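Local coordinates for protein ADP-dependent L-serine kinase SerK (Thermococcus kodakarensis KOD1, PDB 5X0G) that transfers a phosphate from ADP to free L-serine, giving O-phospho-L-serine and AMP in the first step of cysteine biosynthesis from serine, at residues A[18-23]-A[234-239]; A[51-56]-A[86-91]. The protein carries 1 engineered substitution. All coordinates share one frame; numbering follows the deposited sequence.

Interaction 1 (A[18-23]-A[234-239]); sequences YVFIEL and IDVKLE. With 7WF (2-hydroxy-3-[4-(2-hydroxy-3-sulfopropyl)piperazin-1-yl]propane-1-sulfonic acid), chain D.
Tyr18, just before strand 19-22, and Phe20 within it receive Ile234 and Val236 of the C-terminal tail in a small apolar contact at one of the two edge strands of the mixed sheet. The Tyr18 ring lies between the tail and a bound sulfonate buffer molecule. On one face sits Ile234 CD1, 4.3 Å from the ring centroid and 29° off the normal, an off-centre CH-pi contact; over the other lies C3 of the ligand. Ile234 CG2 comes to 3.7 Å from Tyr18 CD2. With CG1 anti to the backbone N (chi1 172°), Val236 turns CG2 obliquely to the Tyr18 ring, 3.5 Å from CZ, and CG1 to the edge of the Phe20 ring at CE1 (4.0 Å). The rings also touch, Tyr18 CE1 standing 3.8 Å above a face of Phe20. The backbone at the start of the strand holds the ligand: Phe20 N donates to its O3 at 2.7 Å, almost straight (177°), its O4 donates to Tyr18 O, and Asp17 adds a side-chain bond. Here a C-terminal tail, backbone-bonded through Ile234 to the ADP-binding Trp51 and through Val236 to Phe50, packs by side chains against an edge strand of a mixed sheet.

Interaction 2 (A[51-56]-A[86-91]); sequences WKPMLL and PSVILD. With ADP (adenosine-5'-diphosphate), chain C; AMP (adenosine monophosphate), chain B.
Met54 O takes the N-H of Val88 at 2.7 Å, a bond tilted 24° from the carbonyl plane, and also receives a longer CA-H...O contact from Ser87 CA. Val88 O is gripped in a similar way, by Leu56 N at 2.9 Å and by the CA-H of Leu55. Met54 N to Pro86 O opens the backbone bonds of this parallel strand pair, reaching a lone pair in the carbonyl plane, and a nearly straight bond from Leu90 N to Leu56 O (2.8 Å) ends them. One sheet face carries Leu55 and Val88, side by side and pointing the same way, with Leu55 CD2 3.8 Å from Val88 CB; Pro53 CG reaches Val88 CG2 on this side at 3.9 Å. The other face carries Met54, Ser87 and Leu56, where Leu56 CD1 packs tightly on Ser87 CB (3.5 Å). Ser87 OG has its hydrogen bond with Ala85 O. Just before the strand, Trp51 lays its indole face on the adenine, and Lys52, with CG anti to its backbone N (chi1 -167°), carries NZ to ribose O2' of ADP at 2.7 Å; AMP overlaps the same position. Strand 54-58 stands between 84-89 and 65-67 in the mixed sheet, with Pro231 against the Leu55 and Val88 face and Met26 of strand 26-27 against the Met54 and Ser87 face.

How the interactions relate
From the N terminus, the chain first lays down edge strand 19-22, then passes through helix 34-47 to segment 51-56. A further excursion through strand 65-67, the nucleotide-binding residues Asp69 to Arg73 and helix 71-80 returns at 86-91, where interaction 2 closes the shorter loop. Interaction 1 closes only when the chain comes back at 234-239, near its C terminus, so its long loop encloses the shorter one without crossing it. The two contacts adjoin: Val19 O meets Ser87 N, Ile234 N meets Trp51 O, and Pro86 packs against both Tyr18 and Ile234. Together they tie the tail, the edge strand and the sheet beside the nucleotide site.

Interaction 1 (A[18-23]-A[234-239])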
loop_
_atom_site.group_PDB
_atom_site.type_symbol
_atom_site.label_atom_id
_atom_site.label_comp_id
_atom_site.label_asym_id
_atom_site.label_seq_id
_atom_site.Cartn_x
_atom_site.Cartn_y
_atom_site.Cartn_z
ATOM N N TYR A 18 -1.530 8.556 -22.399
ATOM C CA TYR A 18 -2.402 7.605 -21.738
ATOM C C TYR A 18 -3.183 6.819 -22.785
ATOM O O TYR A 18 -3.312 7.240 -23.928
ATOM C CB TYR A 18 -3.378 8.314 -20.780
ATOM C CG TYR A 18 -4.333 9.256 -21.482
ATOM C CD1 TYR A 18 -5.549 8.809 -22.018
ATOM C CD2 TYR A 18 -4.000 10.588 -21.649
ATOM C CE1 TYR A 18 -6.403 9.694 -22.669
ATOM C CE2 TYR A 18 -4.834 11.472 -22.299
ATOM C CZ TYR A 18 -6.021 11.028 -22.811
ATOM O OH TYR A 18 -6.804 11.950 -23.456
ATOM N N VAL A 19 -3.707 5.684 -22.351
ATOM C CA VAL A 19 -4.665 4.890 -23.130
ATOM C C VAL A 19 -5.865 4.588 -22.225
ATOM O O VAL A 19 -5.692 4.355 -21.026
ATOM C CB VAL A 19 -4.007 3.597 -23.661
ATOM C CG1 VAL A 19 -3.395 2.763 -22.534
ATOM C CG2 VAL A 19 -4.990 2.790 -24.489
ATOM N N PHE A 20 -7.074 4.630 -22.783
ATOM C CA PHE A 20 -8.261 4.275 -22.017
ATOM C C PHE A 20 -8.324 2.761 -21.885
ATOM O O PHE A 20 -8.237 2.047 -22.891
ATOM C CB PHE A 20 -9.538 4.770 -22.685
ATOM C CG PHE A 20 -9.748 6.251 -22.599
ATOM C CD1 PHE A 20 -9.963 6.871 -21.374
ATOM C CD2 PHE A 20 -9.765 7.031 -23.750
ATOM C CE1 PHE A 20 -10.172 8.235 -21.305
ATOM C CE2 PHE A 20 -9.957 8.407 -23.684
ATOM C CZ PHE A 20 -10.170 9.006 -22.458
ATOM N N ILE A 21 -8.472 2.289 -20.653
ATOM C CA ILE A 21 -8.585 0.883 -20.336
ATOM C C ILE A 21 -9.851 0.703 -19.540
ATOM O O ILE A 21 -10.136 1.503 -18.655
ATOM C CB ILE A 21 -7.371 0.373 -19.528
ATOM C CG1 ILE A 21 -6.056 0.571 -20.315
ATOM C CG2 ILE A 21 -7.542 -1.081 -19.116
ATOM C CD1 ILE A 21 -5.934 -0.263 -21.546
ATOM N N GLU A 22 -10.624 -0.336 -19.876
ATOM C CA GLU A 22 -11.871 -0.579 -19.168
ATOM C C GLU A 22 -11.583 -1.007 -17.730
ATOM O O GLU A 22 -10.680 -1.789 -17.479
ATOM C CB GLU A 22 -12.766 -1.595 -19.905
ATOM C CG GLU A 22 -13.182 -1.146 -21.305
ATOM C CD GLU A 22 -14.149 0.025 -21.335
ATOM O OE1 GLU A 22 -15.264 -0.082 -20.790
ATOM O OE2 GLU A 22 -13.812 1.075 -21.925
ATOM N N LEU A 23 -12.365 -0.482 -16.789
ATOM C CA LEU A 23 -12.145 -0.691 -15.356
ATOM C C LEU A 23 -12.275 -2.149 -14.972
ATOM O O LEU A 23 -11.573 -2.633 -14.090
ATOM C CB LEU A 23 -13.131 0.159 -14.537
ATOM C CG LEU A 23 -12.991 1.675 -14.722
ATOM C CD1 LEU A 23 -14.223 2.416 -14.202
ATOM C CD2 LEU A 23 -11.712 2.166 -14.059
ATOM N N ILE A 234 -2.714 14.984 -17.138
ATOM C CA ILE A 234 -3.475 14.842 -18.389
ATOM C C ILE A 234 -4.787 15.615 -18.357
ATOM O O ILE A 234 -5.258 15.974 -17.294
ATOM C CB ILE A 234 -3.740 13.363 -18.728
ATOM C CG1 ILE A 234 -4.515 12.653 -17.614
ATOM C CG2 ILE A 234 -2.423 12.646 -18.959
ATOM C CD1 ILE A 234 -5.011 11.288 -18.028
ATOM N N ASP A 235 -5.358 15.823 -19.545
ATOM C CA ASP A 235 -6.564 16.609 -19.754
ATOM C C ASP A 235 -7.659 15.646 -20.229
ATOM O O ASP A 235 -7.817 15.409 -21.431
ATOM C CB ASP A 235 -6.268 17.692 -20.800
ATOM C CG ASP A 235 -7.501 18.455 -21.248
ATOM O OD1 ASP A 235 -8.462 18.588 -20.462
ATOM O OD2 ASP A 235 -7.497 18.943 -22.400
ATOM N N VAL A 236 -8.366 15.062 -19.267
ATOM C CA VAL A 236 -9.483 14.151 -19.535
ATOM C C VAL A 236 -10.655 14.603 -18.686
ATOM O O VAL A 236 -10.495 14.911 -17.511
ATOM C CB VAL A 236 -9.101 12.673 -19.245
ATOM C CG1 VAL A 236 -10.317 11.751 -19.326
ATOM C CG2 VAL A 236 -8.016 12.239 -20.195
ATOM N N LYS A 237 -11.822 14.693 -19.313
ATOM C CA LYS A 237 -13.055 15.112 -18.648
ATOM C C LYS A 237 -13.707 13.859 -18.071
ATOM O O LYS A 237 -13.677 12.802 -18.697
ATOM C CB LYS A 237 -14.001 15.809 -19.636
ATOM C CG LYS A 237 -13.760 17.304 -19.808
ATOM C CD LYS A 237 -12.347 17.607 -20.299
ATOM C CE LYS A 237 -12.219 19.038 -20.811
ATOM N NZ LYS A 237 -10.907 19.231 -21.499
ATOM N N LEU A 238 -14.266 13.979 -16.874
ATOM C CA LEU A 238 -15.010 12.874 -16.237
ATOM C C LEU A 238 -16.026 12.219 -17.180
ATOM O O LEU A 238 -16.142 10.997 -17.202
ATOM C CB LEU A 238 -15.702 13.359 -14.963
ATOM C CG LEU A 238 -16.581 12.375 -14.189
ATOM C CD1 LEU A 238 -15.821 11.101 -13.843
ATOM C CD2 LEU A 238 -17.149 13.033 -12.929
ATOM N N GLU A 239 -16.728 13.038 -17.959
ATOM C CA GLU A 239 -17.759 12.550 -18.905
ATOM C C GLU A 239 -17.219 11.553 -19.952
ATOM O O GLU A 239 -17.953 10.708 -20.466
ATOM C CB GLU A 239 -18.455 13.731 -19.589
ATOM C CG GLU A 239 -17.663 14.462 -20.652
ATOM C CD GLU A 239 -18.299 15.780 -21.053
HETATM O O1 7WF D . -5.612 5.554 -27.103
HETATM S S1 7WF D . -6.725 6.264 -26.537
HETATM O O2 7WF D . -7.647 6.585 -27.587
HETATM O O3 7WF D . -7.404 5.321 -25.399
HETATM C C1 7WF D . -6.240 7.682 -25.797
HETATM C C2 7WF D . -5.218 8.448 -26.630
HETATM O O4 7WF D . -3.933 7.872 -26.389
HETATM C C3 7WF D . -5.209 9.924 -26.234
HETATM N N1 7WF D . -4.057 10.683 -26.769
HETATM C C7 7WF D . -4.176 10.870 -28.231
HETATM C C6 7WF D . -2.963 11.627 -28.768
HETATM N N2 7WF D . -2.832 12.941 -28.117
HETATM C C5 7WF D . -2.817 12.831 -26.644
HETATM C C4 7WF D . -4.004 12.011 -26.126
#

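Interaction 2 (A[51-56]-A[86-91])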
loop_
_atom_site.group_PDB
_atom_site.type_symbol
_atom_site.label_atom_id
_atom_site.label_comp_id
_atom_site.label_asym_id
_atom_site.label_seq_id
_atom_site.Cartn_x
_atom_site.Cartn_y
_atom_site.Cartn_z
ATOM N N TRP A 51 -7.169 13.971 -13.889
ATOM C CA TRP A 51 -5.867 14.541 -14.277
ATOM C C TRP A 51 -4.642 13.651 -14.055
ATOM O O TRP A 51 -3.517 14.040 -14.463
ATOM C CB TRP A 51 -5.651 15.910 -13.602
ATOM C CG TRP A 51 -5.994 15.994 -12.127
ATOM C CD1 TRP A 51 -7.162 16.471 -11.581
ATOM C CD2 TRP A 51 -5.161 15.627 -11.020
ATOM N NE1 TRP A 51 -7.102 16.420 -10.200
ATOM C CE2 TRP A 51 -5.891 15.896 -9.834
ATOM C CE3 TRP A 51 -3.879 15.093 -10.909
ATOM C CZ2 TRP A 51 -5.367 15.644 -8.556
ATOM C CZ3 TRP A 51 -3.354 14.855 -9.633
ATOM C CH2 TRP A 51 -4.110 15.113 -8.483
ATOM N N LYS A 52 -4.843 12.464 -13.478
ATOM C CA LYS A 52 -3.747 11.617 -12.974
ATOM C C LYS A 52 -3.967 10.169 -13.477
ATOM O O LYS A 52 -4.739 9.423 -12.888
ATOM C CB LYS A 52 -3.711 11.667 -11.425
ATOM C CG LYS A 52 -2.444 11.079 -10.781
ATOM C CD LYS A 52 -2.509 11.021 -9.253
ATOM C CE LYS A 52 -1.518 11.951 -8.554
ATOM N NZ LYS A 52 -1.866 12.319 -7.137
ATOM N N PRO A 53 -3.292 9.763 -14.572
ATOM C CA PRO A 53 -3.653 8.445 -15.137
ATOM C C PRO A 53 -3.327 7.289 -14.187
ATOM O O PRO A 53 -2.401 7.418 -13.356
ATOM C CB PRO A 53 -2.782 8.363 -16.402
ATOM C CG PRO A 53 -1.598 9.213 -16.087
ATOM C CD PRO A 53 -2.116 10.351 -15.255
ATOM N N MET A 54 -4.085 6.186 -14.307
ATOM C CA MET A 54 -3.775 4.906 -13.654
ATOM C C MET A 54 -2.361 4.486 -14.067
ATOM O O MET A 54 -1.938 4.813 -15.173
ATOM C CB MET A 54 -4.714 3.772 -14.128
ATOM C CG MET A 54 -6.202 4.062 -14.306
ATOM S SD MET A 54 -7.185 3.505 -12.895
ATOM C CE MET A 54 -6.317 4.533 -11.745
ATOM N N LEU A 55 -1.650 3.765 -13.198
ATOM C CA LEU A 55 -0.423 3.043 -13.587
ATOM C C LEU A 55 -0.743 1.542 -13.561
ATOM O O LEU A 55 -1.132 0.995 -12.519
ATOM C CB LEU A 55 0.754 3.388 -12.675
ATOM C CG LEU A 55 1.050 4.887 -12.690
ATOM C CD1 LEU A 55 2.194 5.240 -11.751
ATOM C CD2 LEU A 55 1.383 5.355 -14.095
ATOM N N LEU A 56 -0.627 0.909 -14.729
ATOM C CA LEU A 56 -0.985 -0.498 -14.910
ATOM C C LEU A 56 0.184 -1.334 -15.392
ATOM O O LEU A 56 1.130 -0.810 -15.992
ATOM C CB LEU A 56 -2.113 -0.632 -15.933
ATOM C CG LEU A 56 -3.402 0.157 -15.699
ATOM C CD1 LEU A 56 -4.352 -0.056 -16.880
ATOM C CD2 LEU A 56 -4.079 -0.218 -14.391
ATOM N N PRO A 86 -8.177 6.667 -17.979
ATOM C CA PRO A 86 -6.928 6.843 -18.720
ATOM C C PRO A 86 -5.814 6.258 -17.893
ATOM O O PRO A 86 -5.749 6.487 -16.664
ATOM C CB PRO A 86 -6.786 8.357 -18.883
ATOM C CG PRO A 86 -7.793 8.980 -17.991
ATOM C CD PRO A 86 -8.731 7.933 -17.485
ATOM N N SER A 87 -4.945 5.514 -18.572
ATOM C CA SER A 87 -3.967 4.678 -17.918
ATOM C C SER A 87 -2.637 4.768 -18.636
ATOM O O SER A 87 -2.599 4.992 -19.846
ATOM C CB SER A 87 -4.434 3.225 -17.974
ATOM O OG SER A 87 -5.689 3.052 -17.335
ATOM N N VAL A 88 -1.561 4.559 -17.884
ATOM C CA VAL A 88 -0.222 4.383 -18.460
ATOM C C VAL A 88 0.215 2.947 -18.176
ATOM O O VAL A 88 0.143 2.471 -17.043
ATOM C CB VAL A 88 0.747 5.427 -17.864
ATOM C CG1 VAL A 88 2.212 5.112 -18.185
ATOM C CG2 VAL A 88 0.365 6.802 -18.376
ATOM N N ILE A 89 0.657 2.257 -19.219
ATOM C CA ILE A 89 1.056 0.877 -19.109
ATOM C C ILE A 89 2.568 0.845 -18.883
ATOM O O ILE A 89 3.336 1.339 -19.722
ATOM C CB ILE A 89 0.648 0.088 -20.368
ATOM C CG1 ILE A 89 -0.884 0.126 -20.522
ATOM C CG2 ILE A 89 1.139 -1.351 -20.275
ATOM C CD1 ILE A 89 -1.361 -0.274 -21.902
ATOM N N LEU A 90 2.966 0.282 -17.741
ATOM C CA LEU A 90 4.363 0.195 -17.330
ATOM C C LEU A 90 5.042 -1.057 -17.824
ATOM O O LEU A 90 4.414 -2.111 -17.915
ATOM C CB LEU A 90 4.464 0.126 -15.818
ATOM C CG LEU A 90 3.926 1.313 -15.050
ATOM C CD1 LEU A 90 3.966 0.967 -13.571
ATOM C CD2 LEU A 90 4.761 2.544 -15.368
ATOM N N ASP A 91 6.350 -0.948 -18.050
ATOM C CA ASP A 91 7.207 -2.112 -18.190
ATOM C C ASP A 91 7.554 -2.554 -16.760
ATOM O O ASP A 91 8.613 -2.231 -16.231
ATOM C CB ASP A 91 8.450 -1.766 -19.019
ATOM C CG ASP A 91 9.356 -2.978 -19.278
ATOM O OD1 ASP A 91 9.034 -4.113 -18.871
ATOM O OD2 ASP A 91 10.402 -2.777 -19.902
HETATM P PB ADP C . -3.527 3.936 -4.306
HETATM O O1B ADP C . -2.439 4.964 -4.547
HETATM O O2B ADP C . -3.532 2.816 -5.317
HETATM O O3B ADP C . -3.671 3.524 -2.865
HETATM P PA ADP C . -4.992 5.980 -5.538
HETATM O O1A ADP C . -6.104 5.774 -6.537
HETATM O O2A ADP C . -3.602 6.254 -6.049
HETATM O O3A ADP C . -4.919 4.707 -4.566
HETATM O "O5'" ADP C . -5.439 7.153 -4.524
HETATM C "C5'" ADP C . -6.262 8.249 -4.917
HETATM C "C4'" ADP C . -5.575 9.114 -5.966
HETATM O "O4'" ADP C . -6.564 9.832 -6.704
HETATM C "C3'" ADP C . -4.632 10.179 -5.399
HETATM O "O3'" ADP C . -3.353 10.106 -6.034
HETATM C "C2'" ADP C . -5.273 11.502 -5.749
HETATM O "O2'" ADP C . -4.343 12.562 -6.002
HETATM C "C1'" ADP C . -6.003 11.106 -7.010
HETATM N N9 ADP C . -6.994 12.115 -7.427
HETATM C C8 ADP C . -7.606 13.036 -6.658
HETATM N N7 ADP C . -8.447 13.788 -7.409
HETATM C C5 ADP C . -8.361 13.350 -8.680
HETATM C C6 ADP C . -8.967 13.692 -9.978
HETATM N N6 ADP C . -9.870 14.693 -10.096
HETATM N N1 ADP C . -8.588 12.962 -11.053
HETATM C C2 ADP C . -7.699 11.958 -10.979
HETATM N N3 ADP C . -7.107 11.600 -9.833
HETATM C C4 ADP C . -7.396 12.250 -8.681
HETATM P P AMP B . -5.259 6.080 -5.669
HETATM O O1P AMP B . -6.199 6.086 -6.849
HETATM O O2P AMP B . -5.309 4.858 -4.789
HETATM O O3P AMP B . -3.874 6.548 -6.046
HETATM O "O5'" AMP B . -5.862 7.216 -4.701
HETATM C "C5'" AMP B . -6.674 8.251 -5.236
HETATM C "C4'" AMP B . -5.759 9.256 -5.905
HETATM O "O4'" AMP B . -6.475 10.007 -6.876
HETATM C "C3'" AMP B . -5.170 10.257 -4.920
HETATM O "O3'" AMP B . -3.770 10.018 -4.760
HETATM C "C2'" AMP B . -5.434 11.624 -5.521
HETATM O "O2'" AMP B . -4.265 12.448 -5.550
HETATM C "C1'" AMP B . -5.918 11.315 -6.926
HETATM N N9 AMP B . -6.932 12.275 -7.400
HETATM C C8 AMP B . -7.579 13.200 -6.667
HETATM N N7 AMP B . -8.439 13.897 -7.446
HETATM C C5 AMP B . -8.338 13.417 -8.700
HETATM C C6 AMP B . -8.955 13.696 -10.009
HETATM N N6 AMP B . -9.887 14.666 -10.156
HETATM N N1 AMP B . -8.554 12.942 -11.056
HETATM C C2 AMP B . -7.633 11.968 -10.947
HETATM N N3 AMP B . -7.031 11.667 -9.789
HETATM C C4 AMP B . -7.340 12.346 -8.660
#